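PDB 2QIP: protein of unknown function VPA0982 from Vibrio parahaemolyticus, which is of unknown function but may, like other NYN-domain proteins, be a nuclease that cleaves RNA. Local coordinates for residues A[12-21]-A[33-43]. Numbering follows the deposited sequence.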
loop_
_atom_site.group_PDB
_atom_site.type_symbol
_atom_site.label_atom_id
_atom_site.label_comp_id
_atom_site.label_asym_id
_atom_site.label_seq_id
_atom_site.Cartn_x
_atom_site.Cartn_y
_atom_site.Cartn_z
ATOM N N ILE A 12 3.790 7.627 20.433
ATOM C CA ILE A 12 3.955 7.819 18.997
ATOM C C ILE A 12 4.547 6.591 18.318
ATOM O O ILE A 12 5.288 5.802 18.919
ATOM C CB ILE A 12 4.822 9.056 18.659
ATOM C CG1 ILE A 12 6.279 8.870 19.099
ATOM C CG2 ILE A 12 4.188 10.310 19.259
ATOM C CD1 ILE A 12 7.205 10.004 18.641
ATOM N N ALA A 13 4.181 6.439 17.047
ATOM C CA ALA A 13 4.869 5.517 16.142
ATOM C C ALA A 13 5.430 6.343 15.012
ATOM O O ALA A 13 4.724 7.204 14.494
ATOM C CB ALA A 13 3.900 4.504 15.574
ATOM N N ILE A 14 6.666 6.050 14.612
ATOM C CA ILE A 14 7.280 6.769 13.495
ATOM C C ILE A 14 7.501 5.770 12.360
ATOM O O ILE A 14 7.994 4.668 12.603
ATOM C CB ILE A 14 8.636 7.397 13.902
ATOM C CG1 ILE A 14 8.468 8.381 15.064
ATOM C CG2 ILE A 14 9.266 8.102 12.680
ATOM C CD1 ILE A 14 9.770 8.821 15.685
ATOM N N LEU A 15 7.129 6.166 11.139
ATOM C CA LEU A 15 7.409 5.370 9.936
ATOM C C LEU A 15 8.060 6.298 8.923
ATOM O O LEU A 15 7.449 7.298 8.522
ATOM C CB LEU A 15 6.139 4.781 9.325
ATOM C CG LEU A 15 5.410 3.721 10.166
ATOM C CD1 LEU A 15 4.413 4.359 11.152
ATOM C CD2 LEU A 15 4.702 2.746 9.230
ATOM N N VAL A 16 9.299 5.979 8.543
ATOM C CA VAL A 16 10.030 6.780 7.551
ATOM C C VAL A 16 10.139 6.077 6.207
ATOM O O VAL A 16 10.650 4.968 6.121
ATOM C CB VAL A 16 11.453 7.142 8.039
ATOM C CG1 VAL A 16 12.105 8.093 7.037
ATOM C CG2 VAL A 16 11.405 7.791 9.423
ATOM N N ASP A 17 9.662 6.757 5.170
ATOM C CA ASP A 17 9.781 6.276 3.798
ATOM C C ASP A 17 11.162 6.790 3.336
ATOM O O ASP A 17 11.267 7.897 2.771
ATOM C CB ASP A 17 8.622 6.909 3.023
ATOM C CG ASP A 17 8.498 6.454 1.584
ATOM O OD1 ASP A 17 9.329 5.693 1.060
ATOM O OD2 ASP A 17 7.505 6.907 0.963
ATOM N N VAL A 18 12.222 6.015 3.618
ATOM C CA VAL A 18 13.594 6.490 3.406
ATOM C C VAL A 18 13.839 6.872 1.951
ATOM O O VAL A 18 14.480 7.885 1.696
ATOM C CB VAL A 18 14.626 5.423 3.887
ATOM C CG1 VAL A 18 16.054 5.769 3.450
ATOM C CG2 VAL A 18 14.546 5.242 5.417
ATOM N N GLN A 19 13.299 6.099 1.012
ATOM C CA GLN A 19 13.513 6.423 -0.417
ATOM C C GLN A 19 12.868 7.770 -0.785
ATOM O O GLN A 19 13.469 8.583 -1.495
ATOM C CB GLN A 19 12.962 5.313 -1.323
ATOM C CG GLN A 19 13.756 4.010 -1.266
ATOM C CD GLN A 19 15.162 4.133 -1.868
ATOM O OE1 GLN A 19 16.139 4.357 -1.149
ATOM N NE2 GLN A 19 15.262 3.984 -3.195
ATOM N N ASN A 20 11.650 8.005 -0.306
ATOM C CA ASN A 20 10.977 9.276 -0.587
ATOM C C ASN A 20 11.738 10.470 0.001
ATOM O O ASN A 20 11.954 11.479 -0.688
ATOM C CB ASN A 20 9.525 9.260 -0.113
ATOM C CG ASN A 20 8.824 10.585 -0.337
ATOM O OD1 ASN A 20 8.888 11.483 0.501
ATOM N ND2 ASN A 20 8.130 10.710 -1.462
ATOM N N VAL A 21 12.182 10.334 1.251
ATOM C CA VAL A 21 12.977 11.373 1.898
ATOM C C VAL A 21 14.250 11.643 1.104
ATOM O O VAL A 21 14.578 12.793 0.847
ATOM C CB VAL A 21 13.296 10.976 3.350
ATOM C CG1 VAL A 21 14.274 11.950 3.975
ATOM C CG2 VAL A 21 12.005 10.946 4.155
ATOM N N PHE A 33 18.815 14.392 4.454
ATOM C CA PHE A 33 18.022 14.550 5.678
ATOM C C PHE A 33 18.852 14.277 6.920
ATOM O O PHE A 33 19.624 13.304 6.964
ATOM C CB PHE A 33 16.880 13.544 5.598
ATOM C CG PHE A 33 15.797 13.708 6.618
ATOM C CD1 PHE A 33 14.948 14.817 6.620
ATOM C CD2 PHE A 33 15.568 12.688 7.525
ATOM C CE1 PHE A 33 13.891 14.916 7.549
ATOM C CE2 PHE A 33 14.522 12.776 8.451
ATOM C CZ PHE A 33 13.684 13.896 8.449
ATOM N N ASP A 34 18.684 15.130 7.934
ATOM C CA ASP A 34 19.369 14.952 9.213
ATOM C C ASP A 34 18.506 14.101 10.146
ATOM O O ASP A 34 17.621 14.607 10.844
ATOM C CB ASP A 34 19.686 16.311 9.845
ATOM C CG ASP A 34 20.518 16.196 11.101
ATOM O OD1 ASP A 34 20.629 15.065 11.655
ATOM O OD2 ASP A 34 21.070 17.247 11.532
ATOM N N TYR A 35 18.775 12.801 10.157
ATOM C CA TYR A 35 17.960 11.898 10.950
ATOM C C TYR A 35 18.133 12.108 12.452
ATOM O O TYR A 35 17.202 11.841 13.225
ATOM C CB TYR A 35 18.265 10.448 10.586
ATOM C CG TYR A 35 17.617 10.017 9.301
ATOM C CD1 TYR A 35 16.347 9.447 9.312
ATOM C CD2 TYR A 35 18.271 10.163 8.078
ATOM C CE1 TYR A 35 15.733 9.033 8.118
ATOM C CE2 TYR A 35 17.668 9.763 6.885
ATOM C CZ TYR A 35 16.399 9.198 6.924
ATOM O OH TYR A 35 15.793 8.791 5.764
ATOM N N ASN A 36 19.308 12.576 12.882
ATOM C CA ASN A 36 19.475 12.883 14.302
ATOM C C ASN A 36 18.621 14.076 14.739
ATOM O O ASN A 36 18.006 14.043 15.801
ATOM C CB ASN A 36 20.934 13.169 14.628
ATOM C CG ASN A 36 21.742 11.917 14.833
ATOM O OD1 ASN A 36 21.501 11.153 15.760
ATOM N ND2 ASN A 36 22.739 11.721 13.974
ATOM N N GLN A 37 18.572 15.116 13.915
ATOM C CA GLN A 37 17.741 16.283 14.228
ATOM C C GLN A 37 16.270 15.886 14.227
ATOM O O GLN A 37 15.516 16.293 15.106
ATOM C CB GLN A 37 17.979 17.416 13.209
ATOM C CG GLN A 37 17.413 18.780 13.640
ATOM C CD GLN A 37 18.151 19.340 14.851
ATOM O OE1 GLN A 37 19.232 18.852 15.220
ATOM N NE2 GLN A 37 17.593 20.379 15.459
ATOM N N PHE A 38 15.868 15.125 13.209
ATOM C CA PHE A 38 14.490 14.660 13.163
ATOM C C PHE A 38 14.136 13.860 14.426
ATOM O O PHE A 38 13.101 14.108 15.040
ATOM C CB PHE A 38 14.210 13.828 11.901
ATOM C CG PHE A 38 12.903 13.089 11.982
ATOM C CD1 PHE A 38 11.704 13.764 11.772
ATOM C CD2 PHE A 38 12.880 11.742 12.302
ATOM C CE1 PHE A 38 10.490 13.109 11.885
ATOM C CE2 PHE A 38 11.659 11.073 12.438
ATOM C CZ PHE A 38 10.467 11.763 12.231
ATOM N N TRP A 39 14.960 12.870 14.795
ATOM C CA TRP A 39 14.646 12.067 15.998
ATOM C C TRP A 39 14.538 12.962 17.219
ATOM O O TRP A 39 13.592 12.860 18.026
ATOM C CB TRP A 39 15.726 11.003 16.229
ATOM C CG TRP A 39 15.413 10.104 17.362
ATOM C CD1 TRP A 39 15.639 10.343 18.693
ATOM C CD2 TRP A 39 14.793 8.815 17.288
ATOM N NE1 TRP A 39 15.188 9.287 19.447
ATOM C CE2 TRP A 39 14.671 8.333 18.609
ATOM C CE3 TRP A 39 14.335 8.017 16.229
ATOM C CZ2 TRP A 39 14.104 7.089 18.896
ATOM C CZ3 TRP A 39 13.774 6.782 16.521
ATOM C CH2 TRP A 39 13.666 6.332 17.843
ATOM N N TYR A 40 15.529 13.840 17.365
ATOM C CA TYR A 40 15.557 14.753 18.493
ATOM C C TYR A 40 14.249 15.546 18.631
ATOM O O TYR A 40 13.660 15.595 19.706
ATOM C CB TYR A 40 16.766 15.691 18.331
ATOM C CG TYR A 40 16.718 17.007 19.091
ATOM C CD1 TYR A 40 16.490 17.058 20.469
ATOM C CD2 TYR A 40 16.942 18.205 18.410
ATOM C CE1 TYR A 40 16.455 18.280 21.147
ATOM C CE2 TYR A 40 16.932 19.417 19.077
ATOM C CZ TYR A 40 16.665 19.448 20.433
ATOM O OH TYR A 40 16.658 20.658 21.085
ATOM N N VAL A 41 13.811 16.175 17.548
ATOM C CA VAL A 41 12.633 17.014 17.600
ATOM C C VAL A 41 11.353 16.188 17.739
ATOM O O VAL A 41 10.507 16.478 18.614
ATOM C CB VAL A 41 12.568 17.938 16.378
ATOM C CG1 VAL A 41 11.288 18.733 16.402
ATOM C CG2 VAL A 41 13.763 18.869 16.390
ATOM N N ALA A 42 11.203 15.160 16.900
ATOM C CA ALA A 42 9.938 14.437 16.840
ATOM C C ALA A 42 9.625 13.691 18.130
ATOM O O ALA A 42 8.457 13.483 18.465
ATOM C CB ALA A 42 9.923 13.492 15.679
ATOM N N THR A 43 10.669 13.284 18.850
ATOM C CA THR A 43 10.480 12.470 20.062
ATOM C C THR A 43 10.453 13.259 21.371
ATOM O O THR A 43 10.300 12.644 22.428
ATOM C CB THR A 43 11.514 11.324 20.174
ATOM O OG1 THR A 43 12.822 11.856 20.423
ATOM C CG2 THR A 43 11.515 10.462 18.922
HETATM O O HOH W 1 16.750 9.317 3.465
#
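I14 and V16 of strand 10-17 pack against F38 and Y35 of helix 35-42 in a buried, apolar strand-helix contact near the centre of the chain. The axes of strand 12-17 and helix 35-42 come within 11.5 Å and run nearly antiparallel, at 159°. I14 meets F38 at the ring edge, where I14 CG2 lies 3.8 Å from F38 CE2, while I14 CD1 turns to T43 CG2. With CG anti to the backbone N (chi1 167°), the F38 ring is carried up to I14 CG2; A42 CB lies over one face of it, offset toward the rim, and Y139 adds an edge-to-face ring. Further along the strand, V16 CG1 approaches the edge of the Y35 ring, 3.9 Å from Y35 CE1. F33 CD2 sits over the centre of one Y35 face, 3.4 Å above its plane. The Y35 hydroxyl reaches the start of helix 18-29, where Y35 OH lies equally near CG1 and CG2 of V18, and a water hydrogen-bonded to both Y35 OH and V18 O ties the two segments together. V21 CG1 closes this end, 3.5 Å from F33 CB. At its own start the helix is N-capped by D34, whose OD1 takes the Q37 N-H from above the carboxylate plane. At its other end W39 O accepts from T43 N and, from the opposite face of the carbonyl plane, T43 OG1 (2.7 Å). Strands 46-55 and 111-115 border strand 10-17, and helices 18-29 and 35-42 form the crossover from strand 10-17 to strand 46-55: the first beta-alpha-beta unit of the parallel-sheet, three-layered PIN-like fold of NYN domains.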